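Local atomic coordinates of endosialidase (Enterobacteria phage phi92, PDB entry 4HIZ), a protein that cleaves internal alpha-2,8 and alpha-2,9 linkages of sialic acid polymers, probably so that the phage can pass the polysialic acid capsule of its bacterial host. Residues 186-191 / 203-208; 610-615 / 624-629; 434-439 / 459-464; 283-288 / 309-314. One frame throughout, in Å; residues are numbered along the deposited sequence. Where two conformers were deposited one is given.

Contact 1: 186-191 / 203-208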
loop_
_atom_site.group_PDB
_atom_site.type_symbol
_atom_site.label_atom_id
_atom_site.label_comp_id
_atom_site.label_asym_id
_atom_site.label_seq_id
_atom_site.Cartn_x
_atom_site.Cartn_y
_atom_site.Cartn_z
ATOM N N ARG A 186 -22.799 4.972 -23.699
ATOM C CA ARG A 186 -23.275 5.726 -24.862
ATOM C C ARG A 186 -24.271 6.759 -24.377
ATOM O O ARG A 186 -24.980 6.525 -23.369
ATOM C CB ARG A 186 -24.050 4.798 -25.825
ATOM C CG ARG A 186 -23.271 3.612 -26.310
ATOM C CD ARG A 186 -22.315 3.981 -27.437
ATOM N NE ARG A 186 -21.779 2.754 -28.059
ATOM C CZ ARG A 186 -22.353 2.072 -29.068
ATOM N NH1 ARG A 186 -23.477 2.490 -29.656
ATOM N NH2 ARG A 186 -21.777 0.949 -29.531
ATOM N N ARG A 187 -24.355 7.881 -25.098
ATOM C CA ARG A 187 -25.366 8.896 -24.840
ATOM C C ARG A 187 -26.179 9.139 -26.118
ATOM O O ARG A 187 -25.908 10.077 -26.863
ATOM C CB ARG A 187 -24.669 10.172 -24.410
ATOM C CG ARG A 187 -25.623 11.239 -23.884
ATOM C CD ARG A 187 -24.864 12.429 -23.477
ATOM N NE ARG A 187 -25.760 13.550 -23.203
ATOM C CZ ARG A 187 -25.856 14.644 -23.964
ATOM N NH1 ARG A 187 -26.689 15.604 -23.622
ATOM N NH2 ARG A 187 -25.119 14.787 -25.060
ATOM N N PRO A 188 -27.165 8.267 -26.393
ATOM C CA PRO A 188 -27.885 8.331 -27.663
ATOM C C PRO A 188 -29.040 9.301 -27.593
ATOM O O PRO A 188 -29.393 9.764 -26.513
ATOM C CB PRO A 188 -28.418 6.885 -27.849
ATOM C CG PRO A 188 -27.826 6.078 -26.677
ATOM C CD PRO A 188 -27.553 7.085 -25.614
ATOM N N THR A 189 -29.618 9.608 -28.750
ATOM C CA THR A 189 -30.871 10.347 -28.799
ATOM C C THR A 189 -31.918 9.511 -29.533
ATOM O O THR A 189 -31.666 9.018 -30.626
ATOM C CB THR A 189 -30.666 11.697 -29.513
ATOM O OG1 THR A 189 -29.666 12.485 -28.823
ATOM C CG2 THR A 189 -31.991 12.475 -29.613
ATOM N N GLY A 190 -33.086 9.337 -28.914
ATOM C CA GLY A 190 -34.159 8.555 -29.523
ATOM C C GLY A 190 -33.824 7.081 -29.614
ATOM O O GLY A 190 -32.916 6.562 -28.933
ATOM N N GLY A 191 -34.577 6.382 -30.450
ATOM C CA GLY A 191 -34.321 4.976 -30.687
ATOM C C GLY A 191 -35.002 3.950 -29.806
ATOM O O GLY A 191 -34.783 2.739 -30.003
ATOM N N ILE A 203 -34.773 -1.327 -28.824
ATOM C CA ILE A 203 -33.737 -0.341 -28.621
ATOM C C ILE A 203 -32.804 -0.288 -29.813
ATOM O O ILE A 203 -32.165 -1.283 -30.156
ATOM C CB ILE A 203 -32.868 -0.730 -27.422
ATOM C CG1 ILE A 203 -33.720 -1.248 -26.236
ATOM C CG2 ILE A 203 -31.902 0.410 -27.078
ATOM C CD1 ILE A 203 -34.670 -0.244 -25.634
ATOM N N VAL A 204 -32.711 0.883 -30.429
ATOM C CA VAL A 204 -31.732 1.099 -31.479
ATOM C C VAL A 204 -30.456 1.667 -30.862
ATOM O O VAL A 204 -30.456 2.679 -30.160
ATOM C CB VAL A 204 -32.263 2.049 -32.561
ATOM C CG1 VAL A 204 -31.163 2.341 -33.588
ATOM C CG2 VAL A 204 -33.479 1.431 -33.239
ATOM N N LEU A 205 -29.363 0.964 -31.078
ATOM C CA LEU A 205 -28.074 1.404 -30.570
ATOM C C LEU A 205 -27.029 0.836 -31.536
ATOM O O LEU A 205 -26.828 -0.380 -31.609
ATOM C CB LEU A 205 -27.890 0.855 -29.151
ATOM C CG LEU A 205 -26.722 1.364 -28.338
ATOM C CD1 LEU A 205 -26.987 2.819 -27.931
ATOM C CD2 LEU A 205 -26.551 0.492 -27.093
ATOM N N LYS A 206 -26.366 1.712 -32.289
ATOM C CA LYS A 206 -25.526 1.247 -33.394
ATOM C C LYS A 206 -24.355 0.385 -32.933
ATOM O O LYS A 206 -23.675 0.713 -31.981
ATOM C CB LYS A 206 -25.049 2.418 -34.257
ATOM C CG LYS A 206 -26.193 3.072 -35.062
ATOM C CD LYS A 206 -25.664 3.911 -36.226
ATOM C CE LYS A 206 -26.762 4.731 -36.899
ATOM N NZ LYS A 206 -27.706 3.910 -37.719
ATOM N N LYS A 207 -24.179 -0.747 -33.607
ATOM C CA LYS A 207 -23.064 -1.663 -33.371
ATOM C C LYS A 207 -22.921 -2.005 -31.889
ATOM O O LYS A 207 -21.851 -1.926 -31.299
ATOM C CB LYS A 207 -21.765 -1.102 -33.966
ATOM C CG LYS A 207 -21.873 -0.753 -35.454
ATOM C CD LYS A 207 -22.609 -1.850 -36.257
ATOM C CE LYS A 207 -22.836 -1.445 -37.713
ATOM N NZ LYS A 207 -23.899 -0.400 -37.887
ATOM N N HIS A 208 -24.029 -2.411 -31.285
ATOM C CA HIS A 208 -24.054 -2.605 -29.830
ATOM C C HIS A 208 -23.202 -3.793 -29.343
ATOM O O HIS A 208 -22.714 -3.795 -28.198
ATOM C CB HIS A 208 -25.510 -2.712 -29.342
ATOM C CG HIS A 208 -26.306 -3.763 -30.049
ATOM N ND1 HIS A 208 -26.174 -5.109 -29.761
ATOM C CD2 HIS A 208 -27.237 -3.674 -31.037
ATOM C CE1 HIS A 208 -26.994 -5.802 -30.543
ATOM N NE2 HIS A 208 -27.642 -4.955 -31.326
HETATM O O HOH W 1 -30.726 5.318 -30.557
#
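I203 and V204, at the end of strand 200-204, both meet the carbonyl of G191. The CA of I203 comes within 3.5 Å of G191 O in a CA-H...O contact. V204 N gives the same oxygen a proper hydrogen bond of 2.8 Å, nearly straight at 163°. On the far side of V204 its own carbonyl receives a water that also donates to G190 O, so a single solvent molecule spans the two backbones where they begin to part. L205 comes next. Its CG stands anti to the backbone N (chi1 -170°), and its methyl CD1 lies 3.6 Å from CG of the P188 ring while CG touches R186 NH1. K206 contributes its carbonyl rather than its ammonium: R186 reaches across end-on, with NH1 2.9 Å and NH2 3.1 Å from K206 O, both bonds lying close to the guanidinium plane. K207 O adds a weak bond from R186 NH2 at 3.4 Å and is also bound by N156, whereas K207 NZ goes to D239 in a salt bridge. H208 closes the turn, its ring nitrogens occupied by L210 N and N237 O. The two-nitrogen grip of R186 on K206 O thus joins two connections of the eight-stranded antiparallel sheet inserted within the propeller region, consistent with the small beta domain of phage endosialidases; strand 215-219 of that sheet contributes to a glycan pocket.

Contact 2: 610-615 / 624-629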
loop_
_atom_site.group_PDB
_atom_site.type_symbol
_atom_site.label_atom_id
_atom_site.label_comp_id
_atom_site.label_asym_id
_atom_site.label_seq_id
_atom_site.Cartn_x
_atom_site.Cartn_y
_atom_site.Cartn_z
ATOM N N ARG A 610 -9.323 -22.626 29.153
ATOM C CA ARG A 610 -10.771 -22.722 28.998
ATOM C C ARG A 610 -11.269 -21.663 28.030
ATOM O O ARG A 610 -10.605 -20.637 27.783
ATOM C CB ARG A 610 -11.459 -22.533 30.359
ATOM C CG ARG A 610 -11.303 -21.104 30.958
ATOM C CD ARG A 610 -11.670 -21.170 32.434
ATOM N NE ARG A 610 -11.716 -19.874 33.126
ATOM C CZ ARG A 610 -10.654 -19.249 33.621
ATOM N NH1 ARG A 610 -9.411 -19.745 33.459
ATOM N NH2 ARG A 610 -10.842 -18.117 34.298
ATOM N N LEU A 611 -12.446 -21.938 27.493
ATOM C CA LEU A 611 -13.137 -20.995 26.622
ATOM C C LEU A 611 -14.346 -20.467 27.397
ATOM O O LEU A 611 -15.100 -21.257 27.974
ATOM C CB LEU A 611 -13.598 -21.722 25.334
ATOM C CG LEU A 611 -14.338 -20.825 24.314
ATOM C CD1 LEU A 611 -13.455 -19.695 23.752
ATOM C CD2 LEU A 611 -14.948 -21.658 23.150
ATOM N N ILE A 612 -14.529 -19.143 27.430
ATOM C CA ILE A 612 -15.650 -18.553 28.193
ATOM C C ILE A 612 -16.570 -17.817 27.212
ATOM O O ILE A 612 -16.164 -16.851 26.564
ATOM C CB ILE A 612 -15.191 -17.548 29.280
ATOM C CG1 ILE A 612 -14.120 -18.205 30.171
ATOM C CG2 ILE A 612 -16.420 -17.096 30.108
ATOM C CD1 ILE A 612 -13.515 -17.200 31.187
ATOM N N LEU A 613 -17.806 -18.272 27.106
ATOM C CA LEU A 613 -18.788 -17.628 26.240
ATOM C C LEU A 613 -19.655 -16.783 27.141
ATOM O O LEU A 613 -20.173 -17.286 28.132
ATOM C CB LEU A 613 -19.646 -18.687 25.560
ATOM C CG LEU A 613 -18.866 -19.710 24.733
ATOM C CD1 LEU A 613 -19.747 -20.905 24.503
ATOM C CD2 LEU A 613 -18.451 -19.088 23.409
ATOM N N CYS A 614 -19.808 -15.497 26.812
ATOM C CA CYS A 614 -20.437 -14.541 27.744
ATOM C C CYS A 614 -21.597 -13.797 27.125
ATOM O O CYS A 614 -21.457 -13.258 26.025
ATOM C CB CYS A 614 -19.420 -13.462 28.163
ATOM S SG CYS A 614 -17.791 -14.046 28.611
ATOM N N GLY A 615 -22.718 -13.731 27.843
ATOM C CA GLY A 615 -23.865 -12.969 27.355
ATOM C C GLY A 615 -23.706 -11.475 27.605
ATOM O O GLY A 615 -24.462 -10.676 27.015
ATOM N N GLY A 624 -23.252 -10.972 33.073
ATOM C CA GLY A 624 -24.025 -11.791 32.145
ATOM C C GLY A 624 -23.901 -13.271 32.464
ATOM O O GLY A 624 -23.040 -13.702 33.236
ATOM N N SER A 625 -24.792 -14.065 31.895
ATOM C CA SER A 625 -24.621 -15.520 31.940
ATOM C C SER A 625 -23.353 -15.920 31.188
ATOM O O SER A 625 -22.921 -15.219 30.266
ATOM C CB SER A 625 -25.854 -16.214 31.337
ATOM O OG SER A 625 -26.057 -15.807 30.001
ATOM N N LEU A 626 -22.771 -17.049 31.591
ATOM C CA LEU A 626 -21.503 -17.546 31.026
ATOM C C LEU A 626 -21.621 -19.044 30.792
ATOM O O LEU A 626 -22.225 -19.746 31.613
ATOM C CB LEU A 626 -20.334 -17.420 32.036
ATOM C CG LEU A 626 -20.101 -16.056 32.678
ATOM C CD1 LEU A 626 -19.053 -16.189 33.797
ATOM C CD2 LEU A 626 -19.636 -15.040 31.638
ATOM N N LEU A 627 -21.008 -19.537 29.712
ATOM C CA LEU A 627 -20.731 -20.974 29.620
ATOM C C LEU A 627 -19.212 -21.127 29.578
ATOM O O LEU A 627 -18.539 -20.532 28.727
ATOM C CB LEU A 627 -21.362 -21.561 28.346
ATOM C CG LEU A 627 -20.923 -23.026 28.068
ATOM C CD1 LEU A 627 -21.397 -23.949 29.192
ATOM C CD2 LEU A 627 -21.477 -23.497 26.674
ATOM N N GLN A 628 -18.660 -21.888 30.522
ATOM C CA GLN A 628 -17.215 -22.111 30.534
ATOM C C GLN A 628 -16.947 -23.567 30.153
ATOM O O GLN A 628 -17.504 -24.512 30.754
ATOM C CB GLN A 628 -16.597 -21.799 31.922
ATOM C CG GLN A 628 -16.809 -20.304 32.311
ATOM C CD GLN A 628 -15.753 -19.802 33.271
ATOM O OE1 GLN A 628 -14.636 -20.297 33.292
ATOM N NE2 GLN A 628 -16.100 -18.779 34.042
ATOM N N LEU A 629 -16.096 -23.745 29.155
ATOM C CA LEU A 629 -15.714 -25.086 28.714
ATOM C C LEU A 629 -14.238 -25.229 29.069
ATOM O O LEU A 629 -13.405 -24.489 28.525
ATOM C CB LEU A 629 -15.897 -25.187 27.188
ATOM C CG LEU A 629 -17.351 -25.030 26.730
ATOM C CD1 LEU A 629 -17.484 -24.938 25.163
ATOM C CD2 LEU A 629 -18.232 -26.125 27.328
HETATM O O HOH W 2 -13.579 -17.485 35.136
#
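R610 and Q628 reach out side by side from neighbouring strands of an antiparallel hairpin, whose axes run 167° apart and approach to 4.7 Å. Their flat ends are nearly coplanar, with 17° between the guanidinium and amide planes. R610 NE donates to Q628 OE1 over 3.0 Å, a bent bond (130°), and a water accepting from R610 NH2 and Q628 NE2 bridges the rest of the pair. Next to this polar pair, I612 lies alongside Q628, its CG2 3.9 Å from the stem carbon Q628 CG. Farther along the same face, L626 CD2 leans against C614 SG (3.7 Å) and, more loosely, I612 CG2 (4.1 Å). The other face is a ridge of leucines, L611, L613, L627 and L629; in the conformer described, L613 CD1 rests 3.8 Å from L627 CD2. L613 and L627 meet their own counterparts in other subunits, consistent with a position near the trimer axis. R610 also pairs with E608 and forms a cation-pi contact with Y594 of the third subunit, whose backbone pairs with R610-L613. Leucines thus fill the inner face between subunits, the other face combines a polar end with apolar I612, C614 and L626, and polar and backbone bonds as well as hydrocarbon join the chains.

Contact 3: 434-439 / 459-464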
loop_
_atom_site.group_PDB
_atom_site.type_symbol
_atom_site.label_atom_id
_atom_site.label_comp_id
_atom_site.label_asym_id
_atom_site.label_seq_id
_atom_site.Cartn_x
_atom_site.Cartn_y
_atom_site.Cartn_z
ATOM N N PRO A 434 19.626 -8.626 -19.342
ATOM C CA PRO A 434 19.189 -8.799 -20.741
ATOM C C PRO A 434 18.774 -7.498 -21.411
ATOM O O PRO A 434 18.107 -6.623 -20.805
ATOM C CB PRO A 434 17.999 -9.761 -20.630
ATOM C CG PRO A 434 17.506 -9.595 -19.140
ATOM C CD PRO A 434 18.791 -9.360 -18.383
ATOM N N ARG A 435 19.154 -7.386 -22.681
ATOM C CA ARG A 435 18.823 -6.236 -23.537
ATOM C C ARG A 435 17.462 -6.358 -24.210
ATOM O O ARG A 435 17.086 -7.448 -24.672
ATOM C CB ARG A 435 19.870 -6.129 -24.658
ATOM C CG ARG A 435 21.290 -5.759 -24.124
ATOM C CD ARG A 435 22.369 -6.100 -25.171
ATOM N NE ARG A 435 22.405 -7.550 -25.410
ATOM C CZ ARG A 435 23.111 -8.140 -26.370
ATOM N NH1 ARG A 435 23.870 -7.438 -27.211
ATOM N NH2 ARG A 435 23.028 -9.452 -26.499
ATOM N N THR A 436 16.746 -5.236 -24.258
ATOM C CA THR A 436 15.543 -5.115 -25.081
ATOM C C THR A 436 15.867 -4.327 -26.336
ATOM O O THR A 436 16.566 -3.309 -26.274
ATOM C CB THR A 436 14.440 -4.425 -24.264
ATOM O OG1 THR A 436 13.898 -5.396 -23.364
ATOM C CG2 THR A 436 13.271 -3.860 -25.173
ATOM N N PHE A 437 15.304 -4.757 -27.474
ATOM C CA PHE A 437 15.605 -4.134 -28.752
ATOM C C PHE A 437 14.350 -3.733 -29.510
ATOM O O PHE A 437 13.292 -4.298 -29.333
ATOM C CB PHE A 437 16.324 -5.135 -29.665
ATOM C CG PHE A 437 17.677 -5.566 -29.158
ATOM C CD1 PHE A 437 18.811 -4.824 -29.485
ATOM C CD2 PHE A 437 17.810 -6.741 -28.389
ATOM C CE1 PHE A 437 20.083 -5.221 -29.044
ATOM C CE2 PHE A 437 19.092 -7.141 -27.913
ATOM C CZ PHE A 437 20.218 -6.394 -28.268
ATOM N N MET A 438 14.504 -2.748 -30.370
ATOM C CA MET A 438 13.427 -2.288 -31.236
ATOM C C MET A 438 14.039 -2.091 -32.612
ATOM O O MET A 438 15.152 -1.591 -32.745
ATOM C CB MET A 438 12.871 -0.956 -30.715
ATOM C CG MET A 438 11.696 -0.418 -31.573
ATOM S SD MET A 438 11.230 1.251 -31.022
ATOM C CE MET A 438 12.536 2.288 -31.718
ATOM N N CYS A 439 13.289 -2.427 -33.657
ATOM C CA CYS A 439 13.666 -1.985 -35.001
ATOM C C CYS A 439 12.459 -1.330 -35.661
ATOM O O CYS A 439 11.309 -1.461 -35.187
ATOM C CB CYS A 439 14.241 -3.130 -35.872
ATOM S SG CYS A 439 13.069 -4.424 -36.331
ATOM N N THR A 459 16.479 -0.334 -23.806
ATOM C CA THR A 459 16.403 -0.457 -22.336
ATOM C C THR A 459 16.966 -1.824 -21.961
ATOM O O THR A 459 17.002 -2.714 -22.814
ATOM C CB THR A 459 14.938 -0.304 -21.798
ATOM O OG1 THR A 459 14.923 -0.586 -20.392
ATOM C CG2 THR A 459 13.989 -1.292 -22.489
ATOM N N ASP A 460 17.467 -1.970 -20.729
ATOM C CA ASP A 460 17.955 -3.255 -20.244
ATOM C C ASP A 460 17.166 -3.656 -19.003
ATOM O O ASP A 460 16.954 -2.825 -18.084
ATOM C CB ASP A 460 19.423 -3.159 -19.782
ATOM C CG ASP A 460 20.442 -3.082 -20.931
ATOM O OD1 ASP A 460 20.063 -3.181 -22.115
ATOM O OD2 ASP A 460 21.658 -2.944 -20.613
ATOM N N GLN A 461 16.825 -4.935 -18.938
ATOM C CA GLN A 461 16.067 -5.542 -17.847
ATOM C C GLN A 461 17.018 -6.350 -16.960
ATOM O O GLN A 461 18.235 -6.358 -17.190
ATOM C CB GLN A 461 14.998 -6.473 -18.457
ATOM C CG GLN A 461 13.743 -5.684 -18.845
ATOM C CD GLN A 461 14.038 -4.468 -19.708
ATOM O OE1 GLN A 461 14.393 -4.599 -20.905
ATOM N NE2 GLN A 461 13.886 -3.260 -19.118
ATOM N N ILE A 462 16.448 -7.063 -15.995
ATOM C CA ILE A 462 17.213 -7.985 -15.151
ATOM C C ILE A 462 16.637 -9.399 -15.266
ATOM O O ILE A 462 15.426 -9.594 -15.217
ATOM C CB ILE A 462 17.161 -7.520 -13.660
ATOM C CG1 ILE A 462 17.975 -6.224 -13.484
ATOM C CG2 ILE A 462 17.669 -8.639 -12.694
ATOM C CD1 ILE A 462 17.672 -5.512 -12.121
ATOM N N TYR A 463 17.542 -10.376 -15.368
ATOM C CA TYR A 463 17.219 -11.786 -15.235
ATOM C C TYR A 463 17.813 -12.207 -13.883
ATOM O O TYR A 463 19.028 -12.052 -13.651
ATOM C CB TYR A 463 17.875 -12.563 -16.404
ATOM C CG TYR A 463 18.036 -14.056 -16.174
ATOM C CD1 TYR A 463 16.931 -14.907 -16.115
ATOM C CD2 TYR A 463 19.300 -14.597 -15.987
ATOM C CE1 TYR A 463 17.067 -16.280 -15.886
ATOM C CE2 TYR A 463 19.464 -15.981 -15.783
ATOM C CZ TYR A 463 18.357 -16.811 -15.718
ATOM O OH TYR A 463 18.522 -18.149 -15.467
ATOM N N GLN A 464 16.971 -12.726 -12.990
ATOM C CA GLN A 464 17.397 -12.928 -11.572
ATOM C C GLN A 464 18.490 -14.037 -11.469
ATOM O O GLN A 464 19.482 -13.873 -10.770
ATOM C CB GLN A 464 16.202 -13.285 -10.697
ATOM C CG GLN A 464 16.478 -13.234 -9.162
ATOM C CD GLN A 464 17.220 -14.432 -8.641
ATOM O OE1 GLN A 464 16.948 -15.565 -9.043
ATOM N NE2 GLN A 464 18.130 -14.202 -7.686
#
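T436 and Q461 are brought together by two torsions: chi1 of T436 (-77°) sets OG1 beside its backbone N, anti to the carbonyl carbon, and chi2 of Q461 (51°) bends the glutamine so that CD folds back. The amide then crosses the threonine obliquely, and T436 OG1 donates to Q461 OE1 over a short 2.6 Å, tilted 26° from the carbonyl plane. The same hydroxyl is also hydrogen-bonded to T413 OG1. At the other end of the amide, Q461 NE2 donates to T459 OG1 over 3.1 Å, with the acceptor close to the amide plane, so both ends of the group are held and its rotation is fixed. Beside this link, T459 CG2 packs 3.6 Å from T436 CB. Two backbone bonds join the antiparallel segments here: T436 N to T459 O, and Q461 N to P434 O at 2.8 Å. Beyond the end of strand 456-460, Y463 packs on the ring of P434, just before strand 435-442, with CB 3.9 Å from P434 CD. R435 and D460 form a non-hydrogen-bonded pair and point the same way, yet they meet as carboxylate oxygen against methylene, D460 OD1 3.5 Å from R435 CG, and not as a salt bridge. R435 makes salt bridges to E414 and E421, and D460 OD2 makes one to R532 of the third subunit. This suggests that both charges are probably balanced by partners outside the pair, one across the subunit interface, while backbone bonds, a neutral amide-hydroxyl bond and apolar packing link the two segments.

Contact 4: 283-288 / 309-314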
loop_
_atom_site.group_PDB
_atom_site.type_symbol
_atom_site.label_atom_id
_atom_site.label_comp_id
_atom_site.label_asym_id
_atom_site.label_seq_id
_atom_site.Cartn_x
_atom_site.Cartn_y
_atom_site.Cartn_z
ATOM N N THR A 283 -1.013 -35.939 -31.325
ATOM C CA THR A 283 0.171 -36.461 -31.988
ATOM C C THR A 283 0.071 -36.355 -33.516
ATOM O O THR A 283 1.040 -36.631 -34.225
ATOM C CB THR A 283 0.477 -37.904 -31.562
ATOM O OG1 THR A 283 -0.694 -38.695 -31.749
ATOM C CG2 THR A 283 0.873 -37.924 -30.077
ATOM N N ASN A 284 -1.096 -35.926 -34.005
ATOM C CA ASN A 284 -1.291 -35.586 -35.415
ATOM C C ASN A 284 -0.786 -34.182 -35.666
ATOM O O ASN A 284 -1.414 -33.231 -35.188
ATOM C CB ASN A 284 -2.778 -35.632 -35.723
ATOM C CG ASN A 284 -3.093 -35.416 -37.202
ATOM O OD1 ASN A 284 -2.311 -34.823 -37.936
ATOM N ND2 ASN A 284 -4.268 -35.883 -37.639
ATOM N N ALA A 285 0.312 -34.040 -36.413
ATOM C CA ALA A 285 0.930 -32.731 -36.650
ATOM C C ALA A 285 -0.030 -31.716 -37.295
ATOM O O ALA A 285 0.157 -30.502 -37.173
ATOM C CB ALA A 285 2.196 -32.876 -37.508
ATOM N N ASP A 286 -1.038 -32.208 -38.004
ATOM C CA ASP A 286 -1.966 -31.323 -38.671
ATOM C C ASP A 286 -3.111 -30.859 -37.781
ATOM O O ASP A 286 -3.884 -29.966 -38.176
ATOM C CB ASP A 286 -2.544 -32.012 -39.923
ATOM C CG ASP A 286 -1.538 -32.130 -41.046
ATOM O OD1 ASP A 286 -0.721 -31.222 -41.243
ATOM O OD2 ASP A 286 -1.612 -33.126 -41.798
ATOM N N LEU A 287 -3.254 -31.465 -36.606
ATOM C CA LEU A 287 -4.265 -30.998 -35.659
ATOM C C LEU A 287 -3.627 -30.336 -34.460
ATOM O O LEU A 287 -4.247 -29.444 -33.854
ATOM C CB LEU A 287 -5.097 -32.167 -35.148
ATOM C CG LEU A 287 -5.925 -32.835 -36.230
ATOM C CD1 LEU A 287 -6.687 -34.024 -35.635
ATOM C CD2 LEU A 287 -6.863 -31.802 -36.804
ATOM N N CYS A 288 -2.439 -30.793 -34.075
ATOM C CA CYS A 288 -1.811 -30.336 -32.807
ATOM C C CYS A 288 -1.749 -28.802 -32.706
ATOM O O CYS A 288 -1.327 -28.113 -33.643
ATOM C CB CYS A 288 -0.375 -30.929 -32.648
ATOM S SG CYS A 288 0.358 -30.617 -31.011
ATOM N N TYR A 309 -1.415 -19.131 -34.060
ATOM C CA TYR A 309 -1.173 -20.418 -33.380
ATOM C C TYR A 309 0.047 -21.109 -33.963
ATOM O O TYR A 309 0.524 -20.765 -35.068
ATOM C CB TYR A 309 -2.391 -21.378 -33.527
ATOM C CG TYR A 309 -2.396 -22.157 -34.853
ATOM C CD1 TYR A 309 -2.861 -21.555 -36.029
ATOM C CD2 TYR A 309 -1.932 -23.464 -34.908
ATOM C CE1 TYR A 309 -2.895 -22.244 -37.235
ATOM C CE2 TYR A 309 -1.934 -24.161 -36.126
ATOM C CZ TYR A 309 -2.412 -23.538 -37.272
ATOM O OH TYR A 309 -2.414 -24.220 -38.489
ATOM N N HIS A 310 0.572 -22.057 -33.209
ATOM C CA HIS A 310 1.569 -22.952 -33.800
ATOM C C HIS A 310 1.507 -24.319 -33.145
ATOM O O HIS A 310 0.963 -24.501 -32.027
ATOM C CB HIS A 310 2.990 -22.339 -33.654
ATOM C CG HIS A 310 3.615 -22.532 -32.303
ATOM N ND1 HIS A 310 3.293 -21.761 -31.209
ATOM C CD2 HIS A 310 4.560 -23.411 -31.880
ATOM C CE1 HIS A 310 4.019 -22.146 -30.166
ATOM N NE2 HIS A 310 4.786 -23.160 -30.542
ATOM N N ASN A 311 2.059 -25.286 -33.877
ATOM C CA ASN A 311 2.366 -26.594 -33.346
ATOM C C ASN A 311 3.883 -26.654 -33.285
ATOM O O ASN A 311 4.548 -26.610 -34.339
ATOM C CB ASN A 311 1.825 -27.683 -34.297
ATOM C CG ASN A 311 2.642 -28.974 -34.212
ATOM O OD1 ASN A 311 3.114 -29.347 -33.130
ATOM N ND2 ASN A 311 2.819 -29.662 -35.365
ATOM N N GLY A 312 4.439 -26.729 -32.066
ATOM C CA GLY A 312 5.874 -26.915 -31.893
ATOM C C GLY A 312 6.215 -28.226 -31.201
ATOM O O GLY A 312 7.350 -28.411 -30.744
ATOM N N ASP A 313 5.237 -29.138 -31.139
ATOM C CA ASP A 313 5.357 -30.391 -30.387
ATOM C C ASP A 313 5.633 -31.580 -31.299
ATOM O O ASP A 313 6.376 -32.500 -30.931
ATOM C CB ASP A 313 4.075 -30.686 -29.589
ATOM C CG ASP A 313 3.982 -29.871 -28.293
ATOM O OD1 ASP A 313 4.714 -30.203 -27.334
ATOM O OD2 ASP A 313 3.171 -28.909 -28.209
ATOM N N ILE A 314 5.023 -31.559 -32.481
ATOM C CA ILE A 314 5.128 -32.698 -33.412
ATOM C C ILE A 314 5.751 -32.229 -34.728
ATOM O O ILE A 314 5.270 -31.284 -35.331
ATOM C CB ILE A 314 3.725 -33.252 -33.759
ATOM C CG1 ILE A 314 2.846 -33.426 -32.508
ATOM C CG2 ILE A 314 3.840 -34.554 -34.574
ATOM C CD1 ILE A 314 3.382 -34.411 -31.466
#
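N311 OD1, which lies 3.7 Å from C288 SG, accepts two backbone hydrogens of its own segment. D313 N binds it over 2.9 Å as an Asx turn. I314 N follows over 3.0 Å, a straight bond (169°) lying in the carbonyl plane on a lone pair. On the other end of the amide, N311 ND2 donates to I314 O, so the side chain is locked at both ends and shapes the turn leaving strand 304-311. N311 CB comes 3.2 Å from C288 O. With CG anti to its backbone N (chi1 152°), the amide carbon CG of N311 sits 3.9 Å from C288 CB, and ND2 stands 3.3 Å from A285 O. The surrounding packing is largely apolar, though I314 CG2 also rests against the carbonyl oxygen of T283. That methyl lies 3.8 Å from A285 CB, while I314 CG1 meets C288 SG at 4.0 Å. The thiol also touches D313 CB, whose carboxylate bonds to T290 OG1. Within the loop a second Asx turn, D286 N to N284 OD1, helps form the bend that brings A285 up to the isoleucine. In the fold, the contact sets the loop leading into strand 291-297 against the turn between strands 304-311 and 318-324, neighbours in one four-stranded antiparallel sheet of the propeller region; D286 is salt-bridged to R318 of the third of these strands, and L287 O is hydrogen-bonded to R336 of the outer strand 335-338.

How the contacts relate
Along the chain the order is contact 1, contact 4, contact 3 and contact 2, each closing before the next opens. The first three fall within the propeller region but in different groups of strands: contact 1 in the inserted eight-stranded beta-sheet, contact 4 at a four-stranded one, contact 3 between strands 435-442 and 456-460. Contacts 3 and 4 have centres about 31 Å apart; the centre of contact 1 is about 47 and 45 Å from theirs. Contact 2 belongs to the C-terminal part, its centre about 63 to 67 Å from the others, and none of the four touch. Contacts 2 and 3 both meet the third subunit, so the trimer is joined through propeller and C-terminal part alike.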